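Local coordinates for putative cell adhesion protein (Bacteroides eggerthii, PDB 4GPV) that probably serves as a FimA-like fimbrial subunit involved in cell adhesion, a building block of a distinct type of pilus from the human microbiome, at residues 85-90 with 104-109; 166-171 with 278-283. One frame throughout, in Å; residues are numbered along the deposited sequence.

Overall arrangement
Contacts 1 and 2 lie on opposite sides of the chain's centre, their centres 46 Å apart and their nearest atoms about 28 Å apart, and they follow one another in series along the sequence. Contact 1 lays helix 106-111 over strand 83-90. Contact 2 joins segment 166-171, on the long strand 146-169, to strand 274-283, within the FimA-like C-terminal family region. Strands 83-90 and 146-169 belong to the same mixed sheet, with strand 133-138 between them, whereas 274-283 is part of a second sheet. Contact 1 thus holds a helix against the common sheet, and contact 2 bridges two sheets at the far end of an elongated molecule.

Contact 1. Residues 85-90 with 104-109; sequences KAYVVA and KTETDL
Tyr87 on the strand and Leu109 on the helix face each other with CA atoms 8.7 Å apart, and the CA atoms of Lys85 and Glu106 lie 9.0 Å apart, so side chains alone span the gap. The polar link is short: Tyr87 OH donates over 2.6 Å to Glu106 OE2, which accepts through its anti lone pair. OE2 lies at the edge of the phenol, close to its plane, while the carboxylate itself is turned 71° against the ring. Glu106 reaches this far because CG stands anti to the backbone N (chi1 -172°) and the chain runs on extended. Beside this bond, methyl CD2 of Leu109 presses obliquely on the root of the tyrosine, 3.4 Å from Tyr87 CB and 3.6 Å from Tyr87 CG, so the ring is held at both its hydroxyl and its stem. Lys85 comes near through CG, 4.0 Å from Glu106 OE2; its NZ remains 5.6 Å from Glu106 OE2 and pairs instead with Glu136. A capping box fixes the helix start: Asp108 N donates to Thr105 OG1 and Thr105 N to Asp108 OD2. Helix 106-111 lies over strands 83-90 and 50-56, with Phe55 touching both Glu106 and Leu109, while Phe195 meets the Tyr87 ring edge-to-face.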
loop_
_atom_site.group_PDB
_atom_site.type_symbol
_atom_site.label_atom_id
_atom_site.label_comp_id
_atom_site.label_asym_id
_atom_site.label_seq_id
_atom_site.Cartn_x
_atom_site.Cartn_y
_atom_site.Cartn_z
ATOM N N LYS A 85 -11.024 20.721 14.506
ATOM C CA LYS A 85 -10.589 19.745 13.500
ATOM C C LYS A 85 -11.141 18.388 13.792
ATOM O O LYS A 85 -11.177 17.982 14.957
ATOM C CB LYS A 85 -9.051 19.652 13.492
ATOM C CG LYS A 85 -8.316 20.780 12.772
ATOM C CD LYS A 85 -8.302 20.626 11.244
ATOM C CE LYS A 85 -7.310 19.627 10.714
ATOM N NZ LYS A 85 -7.470 19.462 9.251
ATOM N N ALA A 86 -11.539 17.664 12.730
ATOM C CA ALA A 86 -12.008 16.281 12.827
ATOM C C ALA A 86 -11.103 15.415 11.973
ATOM O O ALA A 86 -10.804 15.784 10.832
ATOM C CB ALA A 86 -13.463 16.182 12.358
ATOM N N TYR A 87 -10.551 14.346 12.561
ATOM C CA TYR A 87 -9.742 13.358 11.862
ATOM C C TYR A 87 -10.477 12.055 11.911
ATOM O O TYR A 87 -11.081 11.711 12.952
ATOM C CB TYR A 87 -8.386 13.221 12.537
ATOM C CG TYR A 87 -7.475 14.419 12.400
ATOM C CD1 TYR A 87 -7.569 15.495 13.275
ATOM C CD2 TYR A 87 -6.414 14.406 11.506
ATOM C CE1 TYR A 87 -6.714 16.592 13.164
ATOM C CE2 TYR A 87 -5.524 15.475 11.418
ATOM C CZ TYR A 87 -5.679 16.568 12.248
ATOM O OH TYR A 87 -4.796 17.618 12.159
ATOM N N VAL A 88 -10.442 11.322 10.792
ATOM C CA VAL A 88 -11.134 10.019 10.705
ATOM C C VAL A 88 -10.139 8.971 10.212
ATOM O O VAL A 88 -9.430 9.201 9.227
ATOM C CB VAL A 88 -12.398 10.065 9.784
ATOM C CG1 VAL A 88 -13.044 8.684 9.648
ATOM C CG2 VAL A 88 -13.430 11.078 10.296
ATOM N N VAL A 89 -10.118 7.825 10.872
ATOM C CA VAL A 89 -9.324 6.682 10.448
ATOM C C VAL A 89 -10.293 5.522 10.335
ATOM O O VAL A 89 -10.989 5.236 11.299
ATOM C CB VAL A 89 -8.119 6.353 11.378
ATOM C CG1 VAL A 89 -7.372 5.120 10.868
ATOM C CG2 VAL A 89 -7.151 7.536 11.495
ATOM N N ALA A 90 -10.337 4.859 9.182
ATOM C CA ALA A 90 -11.233 3.708 9.010
ATOM C C ALA A 90 -10.445 2.412 8.970
ATOM O O ALA A 90 -9.306 2.376 8.471
ATOM C CB ALA A 90 -12.007 3.853 7.697
ATOM N N LYS A 104 -3.612 11.485 22.881
ATOM C CA LYS A 104 -4.151 12.445 23.845
ATOM C C LYS A 104 -4.327 13.806 23.209
ATOM O O LYS A 104 -5.108 14.632 23.700
ATOM C CB LYS A 104 -3.222 12.593 25.068
ATOM C CG LYS A 104 -2.676 11.299 25.658
ATOM C CD LYS A 104 -3.640 10.604 26.593
ATOM C CE LYS A 104 -2.966 9.449 27.277
ATOM N NZ LYS A 104 -3.949 8.419 27.668
ATOM N N THR A 105 -3.520 14.079 22.174
ATOM C CA THR A 105 -3.485 15.357 21.477
ATOM C C THR A 105 -3.396 15.196 19.970
ATOM O O THR A 105 -3.123 14.108 19.458
ATOM C CB THR A 105 -2.271 16.186 21.935
ATOM O OG1 THR A 105 -1.087 15.522 21.479
ATOM C CG2 THR A 105 -2.246 16.475 23.446
ATOM N N GLU A 106 -3.563 16.317 19.255
ATOM C CA GLU A 106 -3.475 16.325 17.799
ATOM C C GLU A 106 -2.058 15.952 17.362
ATOM O O GLU A 106 -1.902 15.172 16.427
ATOM C CB GLU A 106 -3.871 17.710 17.299
ATOM C CG GLU A 106 -4.022 17.825 15.794
ATOM C CD GLU A 106 -4.594 19.160 15.366
ATOM O OE1 GLU A 106 -4.844 20.017 16.245
ATOM O OE2 GLU A 106 -4.808 19.347 14.149
ATOM N N THR A 107 -1.033 16.452 18.090
ATOM C CA THR A 107 0.376 16.124 17.829
ATOM C C THR A 107 0.551 14.601 17.913
ATOM O O THR A 107 1.159 14.031 17.015
ATOM C CB THR A 107 1.291 16.887 18.804
ATOM O OG1 THR A 107 1.078 18.287 18.622
ATOM C CG2 THR A 107 2.787 16.582 18.586
ATOM N N ASP A 108 -0.061 13.934 18.915
ATOM C CA ASP A 108 0.020 12.468 19.031
ATOM C C ASP A 108 -0.581 11.761 17.850
ATOM O O ASP A 108 0.010 10.800 17.352
ATOM C CB ASP A 108 -0.697 11.945 20.281
ATOM C CG ASP A 108 -0.073 12.345 21.598
ATOM O OD1 ASP A 108 1.147 12.658 21.608
ATOM O OD2 ASP A 108 -0.790 12.290 22.634
ATOM N N LEU A 109 -1.795 12.177 17.440
ATOM C CA LEU A 109 -2.471 11.503 16.345
ATOM C C LEU A 109 -1.664 11.621 15.049
ATOM O O LEU A 109 -1.550 10.644 14.315
ATOM C CB LEU A 109 -3.880 12.073 16.139
ATOM C CG LEU A 109 -4.647 11.477 14.952
ATOM C CD1 LEU A 109 -4.961 10.035 15.165
ATOM C CD2 LEU A 109 -5.908 12.213 14.708
#

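Contact 2. Residues 166-171 with 278-283; sequences DNRKNM and IFYPIL
Arg168 and Tyr280 supply all the surface buried here, their side chains coming from opposite directions to meet at their polar ends. Arg168 NH1 donates to Tyr280 OH over 3.0 Å, a weak bond, bent to 141° at the hydrogen. The hydroxyl lies at the guanidinium edge, near its plane, whereas Arg168 NH1 approaches the phenol obliquely, 3.4 Å from Tyr280 CE2; the two planes are 82° apart. What fixes the arginine is Asp166, gripped side-on through two nitrogens, both out of the carboxylate plane: Arg168 NE to Asp166 OD1 at 2.8 Å, nearly straight, and Arg168 NH2 to Asp166 OD2 at 2.9 Å. The bend at chi3 (-60°) turns the guanidinium back toward this carboxylate. Asp166 OD1 also accepts from the backbone N of Arg168 at 3.0 Å, closing an Asx turn; backbone N and NE reach OD1 from opposite faces of the carboxylate plane. Asp180 adds a second salt bridge to NH2, so NH2 is shared by two carboxylates, which probably offset its buried charge and hold the group in place. The tyrosine hydroxyl has a further bond to the carbonyl oxygen of Gly314. Ile178 and Leu305 touch both Arg168 and Tyr280. The contact joins strands of two different sheets through a buried polar bridge, consistent with the transthyretin-like beta-sandwich expected for a FimA-like C-terminal domain.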
loop_
_atom_site.group_PDB
_atom_site.type_symbol
_atom_site.label_atom_id
_atom_site.label_comp_id
_atom_site.label_asym_id
_atom_site.label_seq_id
_atom_site.Cartn_x
_atom_site.Cartn_y
_atom_site.Cartn_z
ATOM N N ASP A 166 3.979 -13.688 -21.476
ATOM C CA ASP A 166 5.097 -14.594 -21.596
ATOM C C ASP A 166 5.288 -15.087 -23.031
ATOM O O ASP A 166 4.514 -15.924 -23.508
ATOM C CB ASP A 166 4.949 -15.780 -20.638
ATOM C CG ASP A 166 6.227 -16.606 -20.552
ATOM O OD1 ASP A 166 7.265 -16.168 -21.117
ATOM O OD2 ASP A 166 6.199 -17.676 -19.918
ATOM N N ASN A 167 6.375 -14.614 -23.691
ATOM C CA ASN A 167 6.721 -14.981 -25.065
ATOM C C ASN A 167 8.005 -15.803 -25.097
ATOM O O ASN A 167 8.618 -15.963 -26.156
ATOM C CB ASN A 167 6.844 -13.746 -25.969
ATOM C CG ASN A 167 5.564 -12.966 -26.108
ATOM O OD1 ASN A 167 4.452 -13.495 -25.978
ATOM N ND2 ASN A 167 5.697 -11.687 -26.393
ATOM N N ARG A 168 8.425 -16.312 -23.930
ATOM C CA ARG A 168 9.603 -17.181 -23.864
ATOM C C ARG A 168 9.236 -18.529 -24.481
ATOM O O ARG A 168 8.097 -18.971 -24.349
ATOM C CB ARG A 168 10.096 -17.360 -22.415
ATOM C CG ARG A 168 10.682 -16.107 -21.761
ATOM C CD ARG A 168 10.871 -16.275 -20.250
ATOM N NE ARG A 168 9.580 -16.556 -19.606
ATOM C CZ ARG A 168 9.416 -16.956 -18.351
ATOM N NH1 ARG A 168 10.465 -17.122 -17.553
ATOM N NH2 ARG A 168 8.199 -17.181 -17.878
ATOM N N LYS A 169 10.185 -19.160 -25.162
ATOM C CA LYS A 169 9.942 -20.454 -25.789
ATOM C C LYS A 169 10.856 -21.488 -25.186
ATOM O O LYS A 169 11.950 -21.145 -24.751
ATOM C CB LYS A 169 10.198 -20.374 -27.315
ATOM C CG LYS A 169 9.345 -19.355 -28.068
ATOM C CD LYS A 169 9.622 -19.384 -29.582
ATOM C CE LYS A 169 10.922 -18.722 -29.982
ATOM N NZ LYS A 169 11.107 -18.710 -31.452
ATOM N N ASN A 170 10.442 -22.763 -25.237
ATOM C CA ASN A 170 11.246 -23.912 -24.810
ATOM C C ASN A 170 11.837 -23.725 -23.410
ATOM O O ASN A 170 13.056 -23.857 -23.217
ATOM C CB ASN A 170 12.358 -24.170 -25.825
ATOM C CG ASN A 170 11.884 -24.325 -27.252
ATOM O OD1 ASN A 170 10.846 -24.938 -27.539
ATOM N ND2 ASN A 170 12.630 -23.746 -28.171
HETATM N N MSE A 171 10.959 -23.423 -22.454
HETATM C CA MSE A 171 11.376 -23.222 -21.067
HETATM C C MSE A 171 11.768 -24.543 -20.403
HETATM O O MSE A 171 12.531 -24.525 -19.439
HETATM C CB MSE A 171 10.284 -22.534 -20.269
HETATM C CG MSE A 171 10.162 -21.073 -20.588
HETATM SE SE MSE A 171 8.639 -20.357 -19.680
HETATM C CE MSE A 171 9.232 -20.544 -17.775
ATOM N N ILE A 278 16.799 -16.570 -10.433
ATOM C CA ILE A 278 16.856 -15.511 -11.446
ATOM C C ILE A 278 15.622 -14.671 -11.263
ATOM O O ILE A 278 14.647 -15.117 -10.647
ATOM C CB ILE A 278 17.031 -15.985 -12.916
ATOM C CG1 ILE A 278 15.849 -16.878 -13.354
ATOM C CG2 ILE A 278 18.397 -16.667 -13.121
ATOM C CD1 ILE A 278 15.718 -17.149 -14.810
ATOM N N PHE A 279 15.677 -13.454 -11.752
ATOM C CA PHE A 279 14.574 -12.506 -11.573
ATOM C C PHE A 279 14.239 -11.751 -12.841
ATOM O O PHE A 279 15.120 -11.468 -13.644
ATOM C CB PHE A 279 14.957 -11.474 -10.486
ATOM C CG PHE A 279 15.246 -12.065 -9.132
ATOM C CD1 PHE A 279 16.522 -12.525 -8.811
ATOM C CD2 PHE A 279 14.241 -12.197 -8.186
ATOM C CE1 PHE A 279 16.785 -13.092 -7.560
ATOM C CE2 PHE A 279 14.507 -12.722 -6.924
ATOM C CZ PHE A 279 15.772 -13.215 -6.631
ATOM N N TYR A 280 12.956 -11.371 -12.988
ATOM C CA TYR A 280 12.510 -10.484 -14.069
ATOM C C TYR A 280 11.923 -9.292 -13.317
ATOM O O TYR A 280 10.766 -9.337 -12.910
ATOM C CB TYR A 280 11.497 -11.178 -14.993
ATOM C CG TYR A 280 12.010 -12.472 -15.576
ATOM C CD1 TYR A 280 12.714 -12.484 -16.781
ATOM C CD2 TYR A 280 11.736 -13.693 -14.965
ATOM C CE1 TYR A 280 13.093 -13.681 -17.385
ATOM C CE2 TYR A 280 12.156 -14.902 -15.539
ATOM C CZ TYR A 280 12.837 -14.889 -16.749
ATOM O OH TYR A 280 13.225 -16.086 -17.323
ATOM N N PRO A 281 12.760 -8.296 -12.966
ATOM C CA PRO A 281 12.298 -7.265 -12.026
ATOM C C PRO A 281 11.985 -5.884 -12.611
ATOM O O PRO A 281 12.392 -5.552 -13.733
ATOM C CB PRO A 281 13.509 -7.135 -11.112
ATOM C CG PRO A 281 14.694 -7.401 -12.028
ATOM C CD PRO A 281 14.209 -8.161 -13.221
ATOM N N ILE A 282 11.319 -5.073 -11.787
ATOM C CA ILE A 282 11.080 -3.665 -12.055
ATOM C C ILE A 282 11.315 -2.892 -10.764
ATOM O O ILE A 282 10.691 -3.186 -9.741
ATOM C CB ILE A 282 9.727 -3.318 -12.732
ATOM C CG1 ILE A 282 9.721 -1.841 -13.258
ATOM C CG2 ILE A 282 8.542 -3.592 -11.856
ATOM C CD1 ILE A 282 10.907 -1.474 -14.387
ATOM N N LEU A 283 12.239 -1.916 -10.812
ATOM C CA LEU A 283 12.551 -1.065 -9.658
ATOM C C LEU A 283 11.661 0.142 -9.688
ATOM O O LEU A 283 11.588 0.798 -10.727
ATOM C CB LEU A 283 14.028 -0.605 -9.678
ATOM C CG LEU A 283 15.065 -1.525 -9.067
ATOM C CD1 LEU A 283 15.253 -2.721 -9.917
ATOM C CD2 LEU A 283 16.383 -0.813 -8.969
#